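Local coordinates for protein PlzA (Borrelia burgdorferi, PDB 7MIE) that binds the bacterial second messenger c-di-GMP through its PilZ domain and probably acts as a receptor in c-di-GMP signalling, at residues I58-V70 / L79-L92. Residues are numbered along the deposited sequence; the frame is centred on the assembly and turned at random.
Sequences IEMRIGSYTAFGV and LKLIFQEDTVLPAL
V88, near the start of helix 88-94, sets its two methyls against the hairpin formed by strands 57-62 and 65-74. V88 CG2 lies 3.7 Å from A67 CB, while V88 CG1 meets both M60 CE and I62 CD1. M60 reaches it through a chain bent at both chi2 and chi3, which carries CE back toward the helix. One turn on, A91 CB sits over one face of the Y65 ring, 4.2 Å from the Y65 ring centroid, in a CH-pi contact. I62 CD1 touches both A91 CB and L92 CG, its side chain crossing that of L92 at about a right angle. F83 CE1 comes within 3.4 Å of G69 N, approaching obliquely where the glycine has no side chain, and V88 CG2 lies above one face of the F83 ring, toward its rim. The helix packs against the hairpin within the antiparallel sheet of the PilZN3 domain, away from the c-di-GMP pocket. Strands 65-74 and 78-84 diverge toward A67 and Q84 from the antiparallel hydrogen-bonded pair V70 and I82, joined by V70 N to I82 O (3.1 Å) and I82 N to V70 O (2.8 Å). Farther out, L92 and L81 also pack on strand 134-143, through L139 and L141 respectively.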
ATOM      1  N   ILE A  58       9.069  -6.738   8.473  1.00 25.78           N
ATOM      2  CA  ILE A  58       8.826  -8.142   8.688  1.00 24.54           C
ATOM      3  C   ILE A  58      10.107  -8.913   8.327  1.00 25.09           C
ATOM      4  O   ILE A  58      10.703  -8.616   7.308  1.00 26.75           O
ATOM      5  CB  ILE A  58       7.675  -8.589   7.798  1.00 27.38           C
ATOM      6  CG1 ILE A  58       7.260 -10.005   8.144  1.00 27.82           C
ATOM      7  CG2 ILE A  58       7.899  -8.374   6.294  1.00 29.49           C
ATOM      8  CD1 ILE A  58       5.776 -10.148   7.916  1.00 29.51           C
ATOM      9  N   GLU A  59      10.384  -9.975   9.082  1.00 25.53           N
ATOM     10  CA  GLU A  59      11.538 -10.834   8.807  1.00 24.15           C
ATOM     11  C   GLU A  59      11.116 -12.062   8.011  1.00 25.43           C
ATOM     12  O   GLU A  59      10.138 -12.747   8.365  1.00 25.25           O
ATOM     13  CB  GLU A  59      12.144 -11.256  10.147  1.00 26.07           C
ATOM     14  CG  GLU A  59      13.496 -11.923   9.932  1.00 27.55           C
ATOM     15  CD  GLU A  59      14.168 -12.452  11.200  1.00 32.41           C
ATOM     16  OE1 GLU A  59      13.637 -12.229  12.317  1.00 32.44           O
ATOM     17  OE2 GLU A  59      15.279 -13.054  11.055  1.00 30.94           O
ATOM     18  N   MET A  60      11.848 -12.370   6.925  1.00 23.19           N
ATOM     19  CA  MET A  60      11.657 -13.614   6.206  1.00 24.15           C
ATOM     20  C   MET A  60      12.855 -14.532   6.465  1.00 25.54           C
ATOM     21  O   MET A  60      13.978 -14.048   6.400  1.00 25.65           O
ATOM     22  CB  MET A  60      11.611 -13.308   4.710  1.00 27.80           C
ATOM     23  CG  MET A  60      12.041 -14.477   3.833  1.00 31.73           C
ATOM     24  SD  MET A  60      10.631 -15.527   3.505  1.00 39.94           S
ATOM     25  CE  MET A  60       9.747 -14.325   2.493  1.00 30.80           C
ATOM     26  N   ARG A  61      12.590 -15.813   6.761  1.00 23.45           N
ATOM     27  CA  ARG A  61      13.636 -16.808   6.928  1.00 26.31           C
ATOM     28  C   ARG A  61      13.499 -17.884   5.865  1.00 28.06           C
ATOM     29  O   ARG A  61      12.401 -18.405   5.610  1.00 27.85           O
ATOM     30  CB  ARG A  61      13.412 -17.574   8.230  1.00 28.95           C
ATOM     31  CG  ARG A  61      14.080 -16.954   9.429  1.00 34.78           C
ATOM     32  CD  ARG A  61      15.566 -17.312   9.440  1.00 35.19           C
ATOM     33  NE  ARG A  61      15.554 -16.330  10.468  1.00 35.11           N
ATOM     34  CZ  ARG A  61      15.546 -16.582  11.768  1.00 37.21           C
ATOM     35  NH1 ARG A  61      15.662 -17.828  12.203  1.00 36.34           N
ATOM     36  NH2 ARG A  61      15.489 -15.571  12.613  1.00 38.03           N
ATOM     37  N   ILE A  62      14.646 -18.223   5.257  1.00 27.20           N
ATOM     38  CA  ILE A  62      14.706 -19.260   4.232  1.00 27.46           C
ATOM     39  C   ILE A  62      15.875 -20.150   4.614  1.00 29.04           C
ATOM     40  O   ILE A  62      17.024 -19.828   4.308  1.00 28.87           O
ATOM     41  CB  ILE A  62      14.869 -18.653   2.829  1.00 27.33           C
ATOM     42  CG1 ILE A  62      13.760 -17.624   2.517  1.00 26.77           C
ATOM     43  CG2 ILE A  62      14.874 -19.775   1.770  1.00 28.71           C
ATOM     44  CD1 ILE A  62      14.184 -16.561   1.537  1.00 28.72           C
ATOM     45  N   GLY A  63      15.577 -21.219   5.360  1.00 29.87           N
ATOM     46  CA  GLY A  63      16.629 -21.937   6.063  1.00 32.16           C
ATOM     47  C   GLY A  63      17.259 -21.031   7.120  1.00 30.81           C
ATOM     48  O   GLY A  63      16.559 -20.484   7.980  1.00 33.01           O
ATOM     49  N   SER A  64      18.584 -20.856   7.038  1.00 29.92           N
ATOM     50  CA  SER A  64      19.226 -19.977   8.006  1.00 30.11           C
ATOM     51  C   SER A  64      19.422 -18.585   7.392  1.00 28.19           C
ATOM     52  O   SER A  64      19.791 -17.654   8.104  1.00 28.46           O
ATOM     53  CB  SER A  64      20.528 -20.567   8.509  1.00 30.81           C
ATOM     54  OG  SER A  64      21.444 -20.583   7.443  1.00 35.24           O
ATOM     55  N   TYR A  65      19.065 -18.426   6.110  1.00 27.14           N
ATOM     56  CA  TYR A  65      19.108 -17.116   5.485  1.00 24.59           C
ATOM     57  C   TYR A  65      17.997 -16.239   6.055  1.00 24.87           C
ATOM     58  O   TYR A  65      16.882 -16.711   6.260  1.00 25.31           O
ATOM     59  CB  TYR A  65      18.901 -17.266   3.980  1.00 26.75           C
ATOM     60  CG  TYR A  65      18.800 -15.968   3.228  1.00 27.38           C
ATOM     61  CD1 TYR A  65      19.935 -15.269   2.874  1.00 31.30           C
ATOM     62  CD2 TYR A  65      17.563 -15.377   2.964  1.00 29.30           C
ATOM     63  CE1 TYR A  65      19.862 -14.059   2.190  1.00 34.13           C
ATOM     64  CE2 TYR A  65      17.475 -14.188   2.262  1.00 30.59           C
ATOM     65  CZ  TYR A  65      18.622 -13.518   1.886  1.00 32.45           C
ATOM     66  OH  TYR A  65      18.560 -12.324   1.215  1.00 34.49           O
ATOM     67  N   THR A  66      18.311 -14.963   6.315  1.00 24.45           N
ATOM     68  CA  THR A  66      17.288 -14.079   6.868  1.00 24.26           C
ATOM     69  C   THR A  66      17.335 -12.702   6.197  1.00 24.15           C
ATOM     70  O   THR A  66      18.418 -12.217   5.823  1.00 24.32           O
ATOM     71  CB  THR A  66      17.448 -14.046   8.388  1.00 27.85           C
ATOM     72  OG1 THR A  66      16.199 -13.584   8.898  1.00 36.35           O
ATOM     73  CG2 THR A  66      18.650 -13.241   8.846  1.00 28.92           C
ATOM     74  N   ALA A  67      16.150 -12.048   6.047  1.00 23.31           N
ATOM     75  CA  ALA A  67      16.124 -10.707   5.487  1.00 23.52           C
ATOM     76  C   ALA A  67      14.876  -9.985   5.990  1.00 23.73           C
ATOM     77  O   ALA A  67      13.848 -10.629   6.181  1.00 24.53           O
ATOM     78  CB  ALA A  67      16.082 -10.725   3.960  1.00 24.04           C
ATOM     79  N   PHE A  68      15.009  -8.657   6.117  1.00 23.32           N
ATOM     80  CA  PHE A  68      13.855  -7.848   6.511  1.00 24.71           C
ATOM     81  C   PHE A  68      13.288  -7.179   5.274  1.00 25.88           C
ATOM     82  O   PHE A  68      14.033  -6.598   4.483  1.00 27.22           O
ATOM     83  CB  PHE A  68      14.265  -6.779   7.541  1.00 25.83           C
ATOM     84  CG  PHE A  68      14.384  -7.348   8.922  1.00 28.33           C
ATOM     85  CD1 PHE A  68      15.559  -7.946   9.346  1.00 29.71           C
ATOM     86  CD2 PHE A  68      13.299  -7.335   9.789  1.00 31.12           C
ATOM     87  CE1 PHE A  68      15.631  -8.500  10.615  1.00 32.48           C
ATOM     88  CE2 PHE A  68      13.379  -7.890  11.057  1.00 30.98           C
ATOM     89  CZ  PHE A  68      14.551  -8.476  11.463  1.00 31.85           C
ATOM     90  N   GLY A  69      11.943  -7.150   5.198  1.00 25.10           N
ATOM     91  CA  GLY A  69      11.280  -6.406   4.133  1.00 25.39           C
ATOM     92  C   GLY A  69      10.150  -5.574   4.741  1.00 24.88           C
ATOM     93  O   GLY A  69      10.144  -5.371   5.949  1.00 27.73           O
ATOM     94  N   VAL A  70       9.288  -5.043   3.876  1.00 21.24           N
ATOM     95  CA  VAL A  70       8.242  -4.147   4.355  1.00 21.18           C
ATOM     96  C   VAL A  70       6.943  -4.654   3.731  1.00 19.64           C
ATOM     97  O   VAL A  70       6.912  -5.084   2.579  1.00 20.58           O
ATOM     98  CB  VAL A  70       8.590  -2.729   3.850  1.00 24.83           C
ATOM     99  CG1 VAL A  70       7.508  -1.748   4.239  1.00 27.34           C
ATOM    100  CG2 VAL A  70       9.896  -2.236   4.519  1.00 29.54           C
ATOM    101  N   LEU A  79      -0.083 -12.046   1.699  1.00 22.20           N
ATOM    102  CA  LEU A  79       0.292 -10.652   1.790  1.00 22.16           C
ATOM    103  C   LEU A  79       1.368 -10.371   0.748  1.00 21.29           C
ATOM    104  O   LEU A  79       1.900 -11.297   0.140  1.00 21.57           O
ATOM    105  CB  LEU A  79       0.679 -10.333   3.239  1.00 22.91           C
ATOM    106  CG  LEU A  79       2.087 -10.705   3.728  1.00 24.88           C
ATOM    107  CD1 LEU A  79       2.213 -10.393   5.245  1.00 27.44           C
ATOM    108  CD2 LEU A  79       2.427 -12.169   3.464  1.00 28.98           C
ATOM    109  N   LYS A  80       1.637  -9.085   0.522  1.00 19.71           N
ATOM    110  CA  LYS A  80       2.641  -8.690  -0.453  1.00 20.47           C
ATOM    111  C   LYS A  80       3.758  -7.954   0.284  1.00 20.00           C
ATOM    112  O   LYS A  80       3.503  -7.044   1.069  1.00 19.69           O
ATOM    113  CB  LYS A  80       2.074  -7.780  -1.545  1.00 20.71           C
ATOM    114  CG  LYS A  80       1.121  -8.491  -2.491  1.00 22.83           C
ATOM    115  CD  LYS A  80       0.652  -7.616  -3.659  1.00 26.52           C
ATOM    116  CE  LYS A  80      -0.592  -8.200  -4.280  1.00 28.67           C
ATOM    117  NZ  LYS A  80      -1.105  -7.271  -5.319  1.00 31.09           N
ATOM    118  N   LEU A  81       4.994  -8.364  -0.020  1.00 18.82           N
ATOM    119  CA  LEU A  81       6.161  -7.833   0.683  1.00 20.33           C
ATOM    120  C   LEU A  81       7.143  -7.239  -0.316  1.00 20.84           C
ATOM    121  O   LEU A  81       7.320  -7.789  -1.416  1.00 21.42           O
ATOM    122  CB  LEU A  81       6.880  -8.934   1.480  1.00 20.39           C
ATOM    123  CG  LEU A  81       6.091  -9.687   2.561  1.00 22.03           C
ATOM    124  CD1 LEU A  81       7.067 -10.523   3.428  1.00 23.18           C
ATOM    125  CD2 LEU A  81       5.348  -8.684   3.471  1.00 22.33           C
ATOM    126  N   ILE A  82       7.804  -6.145   0.115  1.00 20.36           N
ATOM    127  CA  ILE A  82       8.849  -5.494  -0.676  1.00 20.98           C
ATOM    128  C   ILE A  82      10.213  -5.867  -0.106  1.00 20.47           C
ATOM    129  O   ILE A  82      10.480  -5.713   1.107  1.00 20.65           O
ATOM    130  CB  ILE A  82       8.680  -3.959  -0.627  1.00 22.70           C
ATOM    131  CG1 ILE A  82       7.390  -3.522  -1.346  1.00 23.20           C
ATOM    132  CG2 ILE A  82       9.927  -3.250  -1.196  1.00 23.89           C
ATOM    133  CD1 ILE A  82       6.941  -2.104  -0.895  1.00 24.16           C
ATOM    134  N   PHE A  83      11.083  -6.316  -1.035  1.00 20.32           N
ATOM    135  CA  PHE A  83      12.495  -6.537  -0.714  1.00 21.65           C
ATOM    136  C   PHE A  83      13.373  -5.900  -1.782  1.00 21.61           C
ATOM    137  O   PHE A  83      12.967  -5.740  -2.936  1.00 22.50           O
ATOM    138  CB  PHE A  83      12.792  -8.048  -0.687  1.00 22.13           C
ATOM    139  CG  PHE A  83      12.156  -8.819   0.446  1.00 23.90           C
ATOM    140  CD1 PHE A  83      12.697  -8.782   1.728  1.00 23.92           C
ATOM    141  CD2 PHE A  83      10.983  -9.537   0.220  1.00 25.67           C
ATOM    142  CE1 PHE A  83      12.081  -9.480   2.764  1.00 25.13           C
ATOM    143  CE2 PHE A  83      10.375 -10.224   1.259  1.00 26.21           C
ATOM    144  CZ  PHE A  83      10.937 -10.207   2.516  1.00 25.80           C
ATOM    145  N   GLN A  84      14.638  -5.658  -1.416  1.00 23.35           N
ATOM    146  CA  GLN A  84      15.602  -5.280  -2.453  1.00 25.54           C
ATOM    147  C   GLN A  84      15.747  -6.422  -3.458  1.00 24.72           C
ATOM    148  O   GLN A  84      15.620  -7.582  -3.110  1.00 24.56           O
ATOM    149  CB  GLN A  84      17.001  -5.077  -1.865  1.00 27.77           C
ATOM    150  CG  GLN A  84      17.062  -3.913  -0.899  1.00 31.86           C
ATOM    151  CD  GLN A  84      18.452  -3.762  -0.313  1.00 35.83           C
ATOM    152  OE1 GLN A  84      19.096  -4.728   0.106  1.00 39.74           O
ATOM    153  NE2 GLN A  84      18.921  -2.532  -0.281  1.00 41.45           N
ATOM    154  N   GLU A  85      16.052  -6.082  -4.702  1.00 26.29           N
ATOM    155  CA  GLU A  85      16.282  -7.095  -5.727  1.00 28.55           C
ATOM    156  C   GLU A  85      17.503  -7.943  -5.351  1.00 29.07           C
ATOM    157  O   GLU A  85      18.399  -7.443  -4.665  1.00 27.87           O
ATOM    158  CB  GLU A  85      16.460  -6.394  -7.069  1.00 33.24           C
ATOM    159  CG  GLU A  85      16.643  -7.315  -8.256  1.00 38.63           C
ATOM    160  CD  GLU A  85      16.873  -6.549  -9.558  1.00 41.81           C
ATOM    161  OE1 GLU A  85      15.949  -6.559 -10.433  1.00 41.75           O
ATOM    162  OE2 GLU A  85      17.933  -5.876  -9.665  1.00 44.24           O
ATOM    163  N   ASP A  86      17.538  -9.209  -5.827  1.00 28.17           N
ATOM    164  CA  ASP A  86      18.693 -10.098  -5.691  1.00 29.52           C
ATOM    165  C   ASP A  86      18.946 -10.464  -4.230  1.00 29.44           C
ATOM    166  O   ASP A  86      20.097 -10.650  -3.832  1.00 30.58           O
ATOM    167  CB  ASP A  86      19.968  -9.485  -6.303  1.00 32.61           C
ATOM    168  CG  ASP A  86      20.931 -10.560  -6.804  1.00 37.26           C
ATOM    169  OD1 ASP A  86      20.560 -11.760  -6.747  1.00 33.21           O
ATOM    170  OD2 ASP A  86      22.048 -10.197  -7.271  1.00 39.85           O
ATOM    171  N   THR A  87      17.885 -10.535  -3.407  1.00 27.65           N
ATOM    172  CA  THR A  87      17.976 -10.984  -2.016  1.00 27.09           C
ATOM    173  C   THR A  87      17.065 -12.211  -1.837  1.00 27.70           C
ATOM    174  O   THR A  87      17.479 -13.351  -2.133  1.00 29.33           O
ATOM    175  CB  THR A  87      17.769  -9.829  -1.010  1.00 27.55           C
ATOM    176  OG1 THR A  87      16.429  -9.327  -1.105  1.00 27.43           O
ATOM    177  CG2 THR A  87      18.701  -8.655  -1.245  1.00 27.69           C
ATOM    178  N   VAL A  88      15.792 -11.967  -1.488  1.00 26.61           N
ATOM    179  CA  VAL A  88      14.861 -13.012  -1.096  1.00 25.83           C
ATOM    180  C   VAL A  88      14.445 -13.827  -2.316  1.00 24.68           C
ATOM    181  O   VAL A  88      14.259 -15.034  -2.223  1.00 25.78           O
ATOM    182  CB  VAL A  88      13.677 -12.398  -0.318  1.00 25.13           C
ATOM    183  CG1 VAL A  88      12.537 -13.388  -0.103  1.00 28.01           C
ATOM    184  CG2 VAL A  88      14.195 -11.915   1.051  1.00 25.98           C
ATOM    185  N   LEU A  89      14.301 -13.173  -3.472  1.00 25.11           N
ATOM    186  CA  LEU A  89      13.630 -13.840  -4.583  1.00 26.69           C
ATOM    187  C   LEU A  89      14.488 -15.022  -5.054  1.00 26.85           C
ATOM    188  O   LEU A  89      13.991 -16.141  -5.110  1.00 27.56           O
ATOM    189  CB  LEU A  89      13.289 -12.848  -5.713  1.00 27.01           C
ATOM    190  CG  LEU A  89      12.436 -13.429  -6.858  1.00 28.23           C
ATOM    191  CD1 LEU A  89      11.169 -14.104  -6.356  1.00 26.86           C
ATOM    192  CD2 LEU A  89      12.116 -12.385  -7.923  1.00 27.90           C
ATOM    193  N   PRO A  90      15.803 -14.849  -5.327  1.00 27.41           N
ATOM    194  CA  PRO A  90      16.646 -15.990  -5.659  1.00 28.21           C
ATOM    195  C   PRO A  90      16.820 -16.998  -4.509  1.00 30.19           C
ATOM    196  O   PRO A  90      16.936 -18.208  -4.755  1.00 30.35           O
ATOM    197  CB  PRO A  90      17.971 -15.369  -6.162  1.00 28.45           C
ATOM    198  CG  PRO A  90      17.968 -13.936  -5.683  1.00 28.74           C
ATOM    199  CD  PRO A  90      16.525 -13.564  -5.398  1.00 27.94           C
ATOM    200  N   ALA A  91      16.874 -16.509  -3.261  1.00 27.74           N
ATOM    201  CA  ALA A  91      16.971 -17.427  -2.127  1.00 27.33           C
ATOM    202  C   ALA A  91      15.750 -18.342  -2.078  1.00 26.62           C
ATOM    203  O   ALA A  91      15.859 -19.528  -1.763  1.00 26.29           O
ATOM    204  CB  ALA A  91      17.149 -16.697  -0.812  1.00 27.89           C
ATOM    205  N   LEU A  92      14.562 -17.787  -2.355  1.00 24.98           N
ATOM    206  CA  LEU A  92      13.348 -18.607  -2.321  1.00 24.45           C
ATOM    207  C   LEU A  92      13.413 -19.667  -3.413  1.00 26.51           C
ATOM    208  O   LEU A  92      12.983 -20.782  -3.173  1.00 25.29           O
ATOM    209  CB  LEU A  92      12.098 -17.745  -2.548  1.00 24.90           C
ATOM    210  CG  LEU A  92      11.607 -16.980  -1.324  1.00 25.00           C
ATOM    211  CD1 LEU A  92      10.551 -15.959  -1.763  1.00 26.11           C
ATOM    212  CD2 LEU A  92      11.031 -17.926  -0.275  1.00 26.78           C
TER